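Local structure of arylalkylamine N-Acetyltransferase like 5b (Aedes aegypti, 4FD4) at residues 21-24 / 25-28; 47-50 / 51-55; 201-205 / 206-210. The protein probably transfers acetyl or longer acyl groups from acyl-coenzyme A to the amino group of arylalkylamines such as serotonin and dopamine. All coordinates share one frame; numbering follows the deposited sequence.

Interaction 1 of 3, residues 21-24 / 25-28; sequences REIL and HRIY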
ATOM      1  N   ARG A  21       3.753  -5.476 -13.083  1.00 27.45           N
ATOM      2  CA  ARG A  21       2.329  -5.644 -13.321  1.00 26.62           C
ATOM      3  C   ARG A  21       1.972  -7.091 -12.974  1.00 26.06           C
ATOM      4  O   ARG A  21       1.000  -7.360 -12.231  1.00 23.95           O
ATOM      5  CB  ARG A  21       1.973  -5.305 -14.785  1.00 29.26           C
ATOM      6  CG  ARG A  21       0.476  -5.071 -15.051  1.00 34.11           C
ATOM      7  CD  ARG A  21       0.123  -5.147 -16.554  1.00 36.21           C
ATOM      8  NE  ARG A  21       0.796  -4.131 -17.361  1.00 42.75           N
ATOM      9  CZ  ARG A  21       0.317  -2.909 -17.597  1.00 47.74           C
ATOM     10  NH1 ARG A  21      -0.851  -2.539 -17.082  1.00 45.12           N
ATOM     11  NH2 ARG A  21       1.005  -2.052 -18.348  1.00 49.56           N
ATOM     12  N   GLU A  22       2.711  -8.048 -13.489  1.00 26.90           N
ATOM     13  CA  GLU A  22       2.352  -9.439 -13.257  1.00 29.46           C
ATOM     14  C   GLU A  22       2.336  -9.794 -11.804  1.00 27.35           C
ATOM     15  O   GLU A  22       1.433 -10.447 -11.392  1.00 25.60           O
ATOM     16  CB  GLU A  22       3.248 -10.431 -13.981  1.00 30.97           C
ATOM     17  CG  GLU A  22       2.766 -11.899 -13.866  1.00 32.63           C
ATOM     18  CD  GLU A  22       3.232 -12.676 -12.584  1.00 41.88           C
ATOM     19  OE1 GLU A  22       4.317 -12.434 -12.032  1.00 39.81           O
ATOM     20  OE2 GLU A  22       2.510 -13.586 -12.155  1.00 44.71           O
ATOM     21  N   ILE A  23       3.349  -9.387 -11.039  1.00 27.82           N
ATOM     22  CA  ILE A  23       3.340  -9.814  -9.650  1.00 26.68           C
ATOM     23  C   ILE A  23       2.119  -9.209  -8.953  1.00 23.61           C
ATOM     24  O   ILE A  23       1.462  -9.872  -8.126  1.00 22.35           O
ATOM     25  CB  ILE A  23       4.698  -9.553  -8.914  1.00 24.54           C
ATOM     26  CG1 ILE A  23       4.660 -10.110  -7.486  1.00 31.25           C
ATOM     27  CG2 ILE A  23       5.090  -8.086  -8.973  1.00 21.77           C
ATOM     28  CD1 ILE A  23       4.877 -11.612  -7.408  1.00 36.24           C
ATOM     29  N   LEU A  24       1.757  -7.979  -9.334  1.00 24.52           N
ATOM     30  CA  LEU A  24       0.599  -7.357  -8.702  1.00 22.62           C
ATOM     31  C   LEU A  24      -0.655  -8.160  -9.030  1.00 23.60           C
ATOM     32  O   LEU A  24      -1.488  -8.412  -8.162  1.00 24.01           O
ATOM     33  CB  LEU A  24       0.419  -5.891  -9.145  1.00 19.78           C
ATOM     34  CG  LEU A  24       1.434  -4.879  -8.603  1.00 25.14           C
ATOM     35  CD1 LEU A  24       1.189  -3.502  -9.250  1.00 21.68           C
ATOM     36  CD2 LEU A  24       1.381  -4.777  -7.075  1.00 21.82           C
ATOM     37  N   HIS A  25      -0.784  -8.568 -10.284  1.00 24.01           N
ATOM     38  CA  HIS A  25      -1.957  -9.350 -10.678  1.00 25.26           C
ATOM     39  C   HIS A  25      -1.999 -10.645  -9.865  1.00 23.83           C
ATOM     40  O   HIS A  25      -3.071 -11.118  -9.502  1.00 28.47           O
ATOM     41  CB  HIS A  25      -1.862  -9.738 -12.156  1.00 30.47           C
ATOM     42  CG  HIS A  25      -2.507  -8.771 -13.099  1.00 36.41           C
ATOM     43  ND1 HIS A  25      -3.604  -9.111 -13.869  1.00 47.73           N
ATOM     44  CD2 HIS A  25      -2.191  -7.503 -13.437  1.00 41.58           C
ATOM     45  CE1 HIS A  25      -3.939  -8.083 -14.625  1.00 43.88           C
ATOM     46  NE2 HIS A  25      -3.100  -7.090 -14.385  1.00 40.23           N
ATOM     47  N   ARG A  26      -0.831 -11.216  -9.576  1.00 26.69           N
ATOM     48  CA  ARG A  26      -0.792 -12.619  -9.127  1.00 28.58           C
ATOM     49  C   ARG A  26      -0.978 -12.775  -7.626  1.00 28.18           C
ATOM     50  O   ARG A  26      -1.744 -13.623  -7.171  1.00 32.74           O
ATOM     51  CB  ARG A  26       0.523 -13.289  -9.562  1.00 31.39           C
ATOM     52  CG  ARG A  26       0.500 -14.822  -9.522  1.00 36.06           C
ATOM     53  CD  ARG A  26       1.843 -15.424  -9.935  1.00 39.33           C
ATOM     54  NE  ARG A  26       2.804 -15.426  -8.831  1.00 42.41           N
ATOM     55  CZ  ARG A  26       4.057 -14.987  -8.914  1.00 45.05           C
ATOM     56  NH1 ARG A  26       4.857 -15.035  -7.844  1.00 44.28           N
ATOM     57  NH2 ARG A  26       4.519 -14.498 -10.059  1.00 47.79           N
ATOM     58  N   ILE A  27      -0.289 -11.944  -6.855  1.00 28.52           N
ATOM     59  CA  ILE A  27      -0.274 -12.119  -5.407  1.00 29.85           C
ATOM     60  C   ILE A  27      -0.877 -10.957  -4.632  1.00 28.39           C
ATOM     61  O   ILE A  27      -1.211 -11.099  -3.457  1.00 31.90           O
ATOM     62  CB  ILE A  27       1.153 -12.369  -4.878  1.00 32.39           C
ATOM     63  CG1 ILE A  27       2.025 -11.126  -5.057  1.00 30.92           C
ATOM     64  CG2 ILE A  27       1.791 -13.582  -5.572  1.00 27.55           C
ATOM     65  CD1 ILE A  27       3.334 -11.193  -4.278  1.00 30.18           C
ATOM     66  N   TYR A  28      -1.031  -9.803  -5.271  1.00 26.64           N
ATOM     67  CA  TYR A  28      -1.529  -8.646  -4.523  1.00 30.64           C
ATOM     68  C   TYR A  28      -3.046  -8.447  -4.632  1.00 30.44           C
ATOM     69  O   TYR A  28      -3.774  -8.618  -3.652  1.00 28.33           O
ATOM     70  CB  TYR A  28      -0.788  -7.359  -4.923  1.00 26.75           C
ATOM     71  CG  TYR A  28      -1.387  -6.131  -4.263  1.00 23.63           C
ATOM     72  CD1 TYR A  28      -1.333  -5.959  -2.882  1.00 27.97           C
ATOM     73  CD2 TYR A  28      -1.997  -5.145  -5.020  1.00 29.31           C
ATOM     74  CE1 TYR A  28      -1.895  -4.837  -2.272  1.00 25.85           C
ATOM     75  CE2 TYR A  28      -2.551  -4.021  -4.428  1.00 28.07           C
ATOM     76  CZ  TYR A  28      -2.502  -3.873  -3.056  1.00 31.18           C
ATOM     77  OH  TYR A  28      -3.059  -2.746  -2.478  1.00 32.66           O
TER

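Interaction 2 of 3, residues 47-50 / 51-55; sequences DDER and FSLSF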
ATOM      1  N   ASP A  47      -7.470   1.746 -13.739  1.00 29.50           N
ATOM      2  CA  ASP A  47      -6.983   2.981 -13.114  1.00 30.07           C
ATOM      3  C   ASP A  47      -6.234   2.741 -11.788  1.00 27.24           C
ATOM      4  O   ASP A  47      -5.282   3.474 -11.455  1.00 26.59           O
ATOM      5  CB  ASP A  47      -8.020   4.141 -13.068  1.00 33.55           C
ATOM      6  CG  ASP A  47      -9.434   3.708 -12.692  1.00 32.61           C
ATOM      7  OD1 ASP A  47     -10.291   4.625 -12.547  1.00 36.30           O
ATOM      8  OD2 ASP A  47      -9.712   2.499 -12.551  1.00 32.74           O
ATOM      9  N   ASP A  48      -6.640   1.676 -11.092  1.00 27.30           N
ATOM     10  CA  ASP A  48      -6.000   1.171  -9.882  1.00 28.78           C
ATOM     11  C   ASP A  48      -4.569   0.751 -10.243  1.00 29.73           C
ATOM     12  O   ASP A  48      -3.564   1.204  -9.661  1.00 26.69           O
ATOM     13  CB  ASP A  48      -6.818  -0.047  -9.420  1.00 32.52           C
ATOM     14  CG  ASP A  48      -6.551  -0.450  -7.982  1.00 28.27           C
ATOM     15  OD1 ASP A  48      -7.495  -0.937  -7.320  1.00 27.19           O
ATOM     16  OD2 ASP A  48      -5.406  -0.293  -7.511  1.00 30.37           O
ATOM     17  N   GLU A  49      -4.490  -0.127 -11.235  1.00 30.80           N
ATOM     18  CA  GLU A  49      -3.228  -0.600 -11.750  1.00 28.09           C
ATOM     19  C   GLU A  49      -2.304   0.543 -12.178  1.00 28.85           C
ATOM     20  O   GLU A  49      -1.108   0.565 -11.854  1.00 28.98           O
ATOM     21  CB  GLU A  49      -3.520  -1.519 -12.938  1.00 33.04           C
ATOM     22  CG  GLU A  49      -2.351  -2.284 -13.454  1.00 34.72           C
ATOM     23  CD  GLU A  49      -2.803  -3.409 -14.372  1.00 36.99           C
ATOM     24  OE1 GLU A  49      -3.307  -4.439 -13.865  1.00 36.75           O
ATOM     25  OE2 GLU A  49      -2.683  -3.236 -15.596  1.00 39.06           O
ATOM     26  N   ARG A  50      -2.852   1.505 -12.908  1.00 24.04           N
ATOM     27  CA  ARG A  50      -2.059   2.642 -13.343  1.00 25.37           C
ATOM     28  C   ARG A  50      -1.478   3.402 -12.160  1.00 24.39           C
ATOM     29  O   ARG A  50      -0.317   3.846 -12.202  1.00 27.15           O
ATOM     30  CB  ARG A  50      -2.887   3.596 -14.206  1.00 28.62           C
ATOM     31  CG  ARG A  50      -2.070   4.735 -14.798  1.00 34.92           C
ATOM     32  CD  ARG A  50      -2.865   5.552 -15.810  1.00 41.45           C
ATOM     33  NE  ARG A  50      -4.063   6.121 -15.205  1.00 48.55           N
ATOM     34  CZ  ARG A  50      -5.298   5.694 -15.452  1.00 45.18           C
ATOM     35  NH1 ARG A  50      -5.499   4.697 -16.310  1.00 47.51           N
ATOM     36  NH2 ARG A  50      -6.331   6.268 -14.843  1.00 46.51           N
ATOM     37  N   PHE A  51      -2.287   3.576 -11.119  1.00 25.34           N
ATOM     38  CA  PHE A  51      -1.788   4.234  -9.914  1.00 22.78           C
ATOM     39  C   PHE A  51      -0.582   3.473  -9.363  1.00 26.52           C
ATOM     40  O   PHE A  51       0.478   4.053  -9.135  1.00 22.80           O
ATOM     41  CB  PHE A  51      -2.869   4.307  -8.841  1.00 24.56           C
ATOM     42  CG  PHE A  51      -2.379   4.877  -7.516  1.00 25.51           C
ATOM     43  CD1 PHE A  51      -2.130   4.047  -6.432  1.00 26.16           C
ATOM     44  CD2 PHE A  51      -2.172   6.242  -7.368  1.00 34.93           C
ATOM     45  CE1 PHE A  51      -1.676   4.568  -5.216  1.00 29.94           C
ATOM     46  CE2 PHE A  51      -1.726   6.776  -6.155  1.00 31.76           C
ATOM     47  CZ  PHE A  51      -1.476   5.938  -5.081  1.00 27.39           C
ATOM     48  N   SER A  52      -0.747   2.173  -9.147  1.00 23.47           N
ATOM     49  CA  SER A  52       0.339   1.398  -8.562  1.00 24.13           C
ATOM     50  C   SER A  52       1.614   1.404  -9.411  1.00 23.10           C
ATOM     51  O   SER A  52       2.718   1.534  -8.883  1.00 26.63           O
ATOM     52  CB  SER A  52      -0.121  -0.028  -8.267  1.00 26.68           C
ATOM     53  OG  SER A  52      -1.222  -0.001  -7.379  1.00 32.12           O
ATOM     54  N   LEU A  53       1.473   1.284 -10.727  1.00 21.48           N
ATOM     55  CA  LEU A  53       2.640   1.223 -11.589  1.00 20.62           C
ATOM     56  C   LEU A  53       3.299   2.589 -11.778  1.00 26.40           C
ATOM     57  O   LEU A  53       4.471   2.659 -12.136  1.00 26.18           O
ATOM     58  CB  LEU A  53       2.283   0.630 -12.951  1.00 24.84           C
ATOM     59  CG  LEU A  53       1.876  -0.844 -12.996  1.00 28.00           C
ATOM     60  CD1 LEU A  53       1.506  -1.211 -14.436  1.00 30.82           C
ATOM     61  CD2 LEU A  53       2.986  -1.763 -12.494  1.00 26.38           C
ATOM     62  N   SER A  54       2.555   3.671 -11.555  1.00 22.49           N
ATOM     63  CA  SER A  54       3.150   4.994 -11.704  1.00 24.32           C
ATOM     64  C   SER A  54       4.388   5.135 -10.802  1.00 27.75           C
ATOM     65  O   SER A  54       5.215   6.008 -11.025  1.00 24.73           O
ATOM     66  CB  SER A  54       2.142   6.106 -11.396  1.00 26.62           C
ATOM     67  OG  SER A  54       1.789   6.093 -10.022  1.00 28.11           O
ATOM     68  N   PHE A  55       4.540   4.266  -9.802  1.00 26.15           N
ATOM     69  CA  PHE A  55       5.683   4.396  -8.893  1.00 26.00           C
ATOM     70  C   PHE A  55       6.990   3.770  -9.391  1.00 25.35           C
ATOM     71  O   PHE A  55       8.070   4.110  -8.890  1.00 24.51           O
ATOM     72  CB  PHE A  55       5.337   3.901  -7.480  1.00 26.03           C
ATOM     73  CG  PHE A  55       4.258   4.697  -6.827  1.00 25.30           C
ATOM     74  CD1 PHE A  55       2.944   4.243  -6.836  1.00 24.16           C
ATOM     75  CD2 PHE A  55       4.542   5.934  -6.247  1.00 27.27           C
ATOM     76  CE1 PHE A  55       1.929   4.991  -6.248  1.00 26.80           C
ATOM     77  CE2 PHE A  55       3.536   6.695  -5.665  1.00 24.15           C
ATOM     78  CZ  PHE A  55       2.225   6.222  -5.657  1.00 30.73           C
TER

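Interaction 3 of 3, residues 201-205 / 206-210; sequences FEPLD and VHQVI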
ATOM      1  N   PHE A 201     -17.894  -1.397   1.296  1.00 40.07           N
ATOM      2  CA  PHE A 201     -17.002  -2.522   1.501  1.00 40.86           C
ATOM      3  C   PHE A 201     -17.599  -3.518   2.471  1.00 40.42           C
ATOM      4  O   PHE A 201     -18.111  -3.144   3.522  1.00 42.04           O
ATOM      5  CB  PHE A 201     -15.639  -2.031   1.989  1.00 39.60           C
ATOM      6  CG  PHE A 201     -14.959  -1.105   1.018  1.00 41.60           C
ATOM      7  CD1 PHE A 201     -14.188  -1.611  -0.018  1.00 37.19           C
ATOM      8  CD2 PHE A 201     -15.107   0.268   1.129  1.00 33.11           C
ATOM      9  CE1 PHE A 201     -13.562  -0.765  -0.916  1.00 33.77           C
ATOM     10  CE2 PHE A 201     -14.488   1.126   0.231  1.00 35.63           C
ATOM     11  CZ  PHE A 201     -13.713   0.610  -0.791  1.00 34.92           C
ATOM     12  N   GLU A 202     -17.520  -4.790   2.102  1.00 45.31           N
ATOM     13  CA  GLU A 202     -18.110  -5.868   2.878  1.00 47.14           C
ATOM     14  C   GLU A 202     -17.115  -7.009   3.001  1.00 46.65           C
ATOM     15  O   GLU A 202     -17.214  -8.004   2.285  1.00 50.14           O
ATOM     16  CB  GLU A 202     -19.376  -6.369   2.183  1.00 53.42           C
ATOM     17  CG  GLU A 202     -20.536  -6.686   3.118  1.00 60.12           C
ATOM     18  CD  GLU A 202     -21.883  -6.321   2.510  1.00 59.88           C
ATOM     19  OE1 GLU A 202     -22.641  -5.571   3.160  1.00 62.01           O
ATOM     20  OE2 GLU A 202     -22.182  -6.779   1.386  1.00 60.42           O
ATOM     21  N   PRO A 203     -16.141  -6.871   3.911  1.00 48.52           N
ATOM     22  CA  PRO A 203     -15.116  -7.913   4.016  1.00 50.60           C
ATOM     23  C   PRO A 203     -15.709  -9.232   4.512  1.00 59.99           C
ATOM     24  O   PRO A 203     -16.269  -9.284   5.619  1.00 57.89           O
ATOM     25  CB  PRO A 203     -14.128  -7.338   5.046  1.00 47.87           C
ATOM     26  CG  PRO A 203     -14.932  -6.353   5.842  1.00 48.37           C
ATOM     27  CD  PRO A 203     -15.965  -5.801   4.911  1.00 45.35           C
ATOM     28  N   LEU A 204     -15.601 -10.277   3.692  1.00 59.95           N
ATOM     29  CA  LEU A 204     -16.073 -11.604   4.074  1.00 62.03           C
ATOM     30  C   LEU A 204     -15.665 -11.913   5.511  1.00 60.99           C
ATOM     31  O   LEU A 204     -16.408 -12.558   6.256  1.00 63.53           O
ATOM     32  CB  LEU A 204     -15.517 -12.662   3.122  1.00 62.66           C
ATOM     33  CG  LEU A 204     -16.530 -13.678   2.585  1.00 59.73           C
ATOM     34  CD1 LEU A 204     -16.925 -14.696   3.655  1.00 61.04           C
ATOM     35  CD2 LEU A 204     -17.756 -12.961   2.032  1.00 58.10           C
ATOM     36  N   ASP A 205     -14.479 -11.451   5.891  1.00 61.11           N
ATOM     37  CA  ASP A 205     -14.063 -11.472   7.282  1.00 61.03           C
ATOM     38  C   ASP A 205     -14.556 -10.206   7.970  1.00 62.94           C
ATOM     39  O   ASP A 205     -13.898  -9.161   7.912  1.00 62.03           O
ATOM     40  CB  ASP A 205     -12.541 -11.565   7.390  1.00 63.75           C
ATOM     41  CG  ASP A 205     -12.053 -11.395   8.814  1.00 72.16           C
ATOM     42  OD1 ASP A 205     -12.860 -11.618   9.745  1.00 69.86           O
ATOM     43  OD2 ASP A 205     -10.865 -11.039   9.004  1.00 73.79           O
ATOM     44  N   VAL A 206     -15.719 -10.289   8.610  1.00 59.89           N
ATOM     45  CA  VAL A 206     -16.235  -9.139   9.342  1.00 63.07           C
ATOM     46  C   VAL A 206     -15.227  -8.796  10.439  1.00 63.73           C
ATOM     47  O   VAL A 206     -14.331  -9.591  10.728  1.00 65.54           O
ATOM     48  CB  VAL A 206     -17.648  -9.402   9.917  1.00 66.18           C
ATOM     49  CG1 VAL A 206     -18.497 -10.191   8.910  1.00 55.51           C
ATOM     50  CG2 VAL A 206     -17.564 -10.138  11.248  1.00 60.19           C
ATOM     51  N   HIS A 207     -15.352  -7.616  11.036  1.00 62.39           N
ATOM     52  CA  HIS A 207     -14.342  -7.148  11.982  1.00 63.26           C
ATOM     53  C   HIS A 207     -12.948  -7.116  11.341  1.00 62.58           C
ATOM     54  O   HIS A 207     -11.949  -7.373  12.019  1.00 65.22           O
ATOM     55  CB  HIS A 207     -14.284  -8.035  13.236  1.00 66.08           C
ATOM     56  CG  HIS A 207     -15.620  -8.499  13.726  1.00 64.41           C
ATOM     57  ND1 HIS A 207     -15.791  -9.711  14.367  1.00 59.45           N
ATOM     58  CD2 HIS A 207     -16.842  -7.921  13.684  1.00 63.79           C
ATOM     59  CE1 HIS A 207     -17.063  -9.859  14.690  1.00 62.17           C
ATOM     60  NE2 HIS A 207     -17.725  -8.786  14.287  1.00 67.02           N
ATOM     61  N   GLN A 208     -12.883  -6.833  10.039  1.00 57.26           N
ATOM     62  CA  GLN A 208     -11.602  -6.573   9.379  1.00 55.84           C
ATOM     63  C   GLN A 208     -11.256  -5.093   9.483  1.00 50.25           C
ATOM     64  O   GLN A 208     -12.043  -4.231   9.094  1.00 47.38           O
ATOM     65  CB  GLN A 208     -11.611  -7.005   7.915  1.00 57.46           C
ATOM     66  CG  GLN A 208     -10.461  -6.404   7.109  1.00 53.22           C
ATOM     67  CD  GLN A 208      -9.982  -7.312   5.992  1.00 57.78           C
ATOM     68  OE1 GLN A 208     -10.755  -7.706   5.113  1.00 54.56           O
ATOM     69  NE2 GLN A 208      -8.695  -7.652   6.022  1.00 56.15           N
ATOM     70  N   VAL A 209     -10.066  -4.811  10.004  1.00 42.94           N
ATOM     71  CA  VAL A 209      -9.668  -3.455  10.351  1.00 45.17           C
ATOM     72  C   VAL A 209      -8.404  -3.046   9.603  1.00 48.06           C
ATOM     73  O   VAL A 209      -7.499  -3.861   9.407  1.00 46.23           O
ATOM     74  CB  VAL A 209      -9.384  -3.340  11.860  1.00 46.05           C
ATOM     75  CG1 VAL A 209      -8.948  -1.938  12.219  1.00 43.51           C
ATOM     76  CG2 VAL A 209     -10.611  -3.743  12.675  1.00 50.36           C
ATOM     77  N   ILE A 210      -8.347  -1.779   9.198  1.00 43.14           N
ATOM     78  CA  ILE A 210      -7.168  -1.225   8.550  1.00 38.23           C
ATOM     79  C   ILE A 210      -6.408  -0.379   9.554  1.00 40.54           C
ATOM     80  O   ILE A 210      -7.005   0.436  10.254  1.00 43.69           O
ATOM     81  CB  ILE A 210      -7.558  -0.337   7.368  1.00 37.80           C
ATOM     82  CG1 ILE A 210      -8.534  -1.070   6.446  1.00 40.10           C
ATOM     83  CG2 ILE A 210      -6.307   0.118   6.614  1.00 40.37           C
ATOM     84  CD1 ILE A 210      -8.974  -0.251   5.266  1.00 39.20           C
TER

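Interaction 1 of 3, residues 21-24 / 25-28
Arg26 and Glu22, one helical turn apart on helix 17-28, are joined by an i to i+4 salt bridge that can be traced along the arginine. Its CB starts 3.3 Å from Glu22 OE2. CG keeps about the same separation, and CD passes 3.0 Å from Glu22 OE2. A bend at the third torsion (chi3 81°) turns the guanidinium toward the Glu22 carboxylate and the end of Ile23, and NH2 reaches both carboxylate oxygens, at 2.9 Å from Glu22 OE1 and 3.0 Å from Glu22 OE2. The bond to OE2 is fairly straight (N-H...O 155°) and uses the syn lone pair, and the two planar groups are turned only 25° apart. At the other tip, Arg26 NH1 lies 3.5 Å from Ile23 CD1, which covers one face of the guanidinium. That methyl also packs 3.5 Å from Ile27 CD1, so it touches both a charged and an apolar neighbour. On another side of the helix, Leu24 CD2 meets Tyr28 CD2 at 4.0 Å, side chains alongside. Tyr28 OH binds a glycerol, probably from the crystallisation liquor. Ile23 and Leu24 touch strand 71-81, while Leu24, Ile27 and Tyr28 touch strand 126-134, packing this side on the sheet. Arg26 NH1 also pairs with Asp135 and Phe72 O. With carboxylates at both amino tips and a methyl over one face, the guanidinium is fixed in rotation and its charge probably compensated.

Interaction 2 of 3, residues 47-50 / 51-55
Phe51, whose CB lies 3.3 Å from Asp48 O across the helical turn, carries a ring with Phe55 CE1 over one face, 3.7 Å above the plane and displaced toward the rim. The Phe55 ring in turn has Phe51 CE1 and Ser52 O at its edge, in plane, while Ser54 OG lies over one of its faces, 3.8 Å above the plane. It is therefore the rim of Phe55 that is directed at the face of Phe51. The first torsion of Ser54 (chi1 67°) sets OG between its own backbone N and carbonyl carbon, from where the hydroxyl donates to Phe51 O at 2.6 Å. Ser54 N meanwhile bonds to Arg50 O at 2.9 Å, bent at the hydrogen to 137°. Earlier along the helix the i to i+4 ladder is straighter: Ser52 N gives a 3.0 Å bond to Asp48 O, at 167°, and Leu53 N to Glu49 O closes to 2.9 Å. Beside this last bond, the Glu49 and Leu53 side chains run alongside, Glu49 CG to Leu53 CD1 4.1 Å. The polar ends face elsewhere: Asp48 OD2 and Ser52 OG both bond to Tyr29 OH, Glu49 pairs with Arg21, and Arg50 with Glu97. Helix 46-53 touches two others. Leu53 and Ser52 rest on helix 17-28, Asp47 and Asp48 on helix 99-115, and Phe51 meets His130 of strand 126-134 edge-to-face and Trp101 of helix 99-115 obliquely.

Interaction 3 of 3, residues 201-205 / 206-210
Gln208 reaches Pro203 through its torsions: CG stands anti to the backbone N (chi1 164°), a departure from full extension at chi2 places the amide, and chi3 (57°) turns OE1 to the proline, 3.4 Å from Pro203 CB. The backbone itself sets Gln208 CB beside the proline, 3.8 Å from Pro203 CB and 4.0 Å from Pro203 CG. Gln208 CB is also 3.1 Å from Asp205 O, so the methylene touches both Pro203 and Asp205. Between these residues the chain reverses: the CA atoms of Pro203 and Val206 are 5.6 Å apart, yet Pro203 O and Val206 N, at 3.2 Å, are too poorly angled for a hydrogen bond, as in an open turn. A second change of direction follows at His207, whose positive phi (57°) is left-handed. Val206 CG2 lies over the centre of the His207 ring, 3.2 Å above its plane, a close approach. Beyond, the chain enters strand 209-216, the antiparallel neighbour of strand 182-188; the Gln208 backbone is already hydrogen-bonded to Leu189, and its NE2 gives a weak bond to Thr168 O. No hydrogen bond across the turn is clear. The plain contacts come from the rigid proline ring and the aliphatic part of Gln208, which implies van der Waals packing between these two side chains at the loop end.

Interactions 1 and 2 lie on two touching helices, 17-28 and 46-53: their centres are 12 Å apart, and they meet where Arg21 NH1 pairs with Glu49 OE2 in a 2.5 Å salt bridge and where Leu24 CD1 packs against Ser52 CB. Interaction 2 is the buried one, interaction 1 is partly buried, and interaction 3 is a surface contact about 10 Å from interaction 1 and about 9 Å from interaction 2, nearest atoms. Their chemistry follows this order. The helical pair combine regular backbone bonds with ion pairs and apolar contacts against the sheet and adjoining helices, whereas 201-210, entering strand 209-216 from a loop, has a proline-to-glutamine contact without a helical ladder.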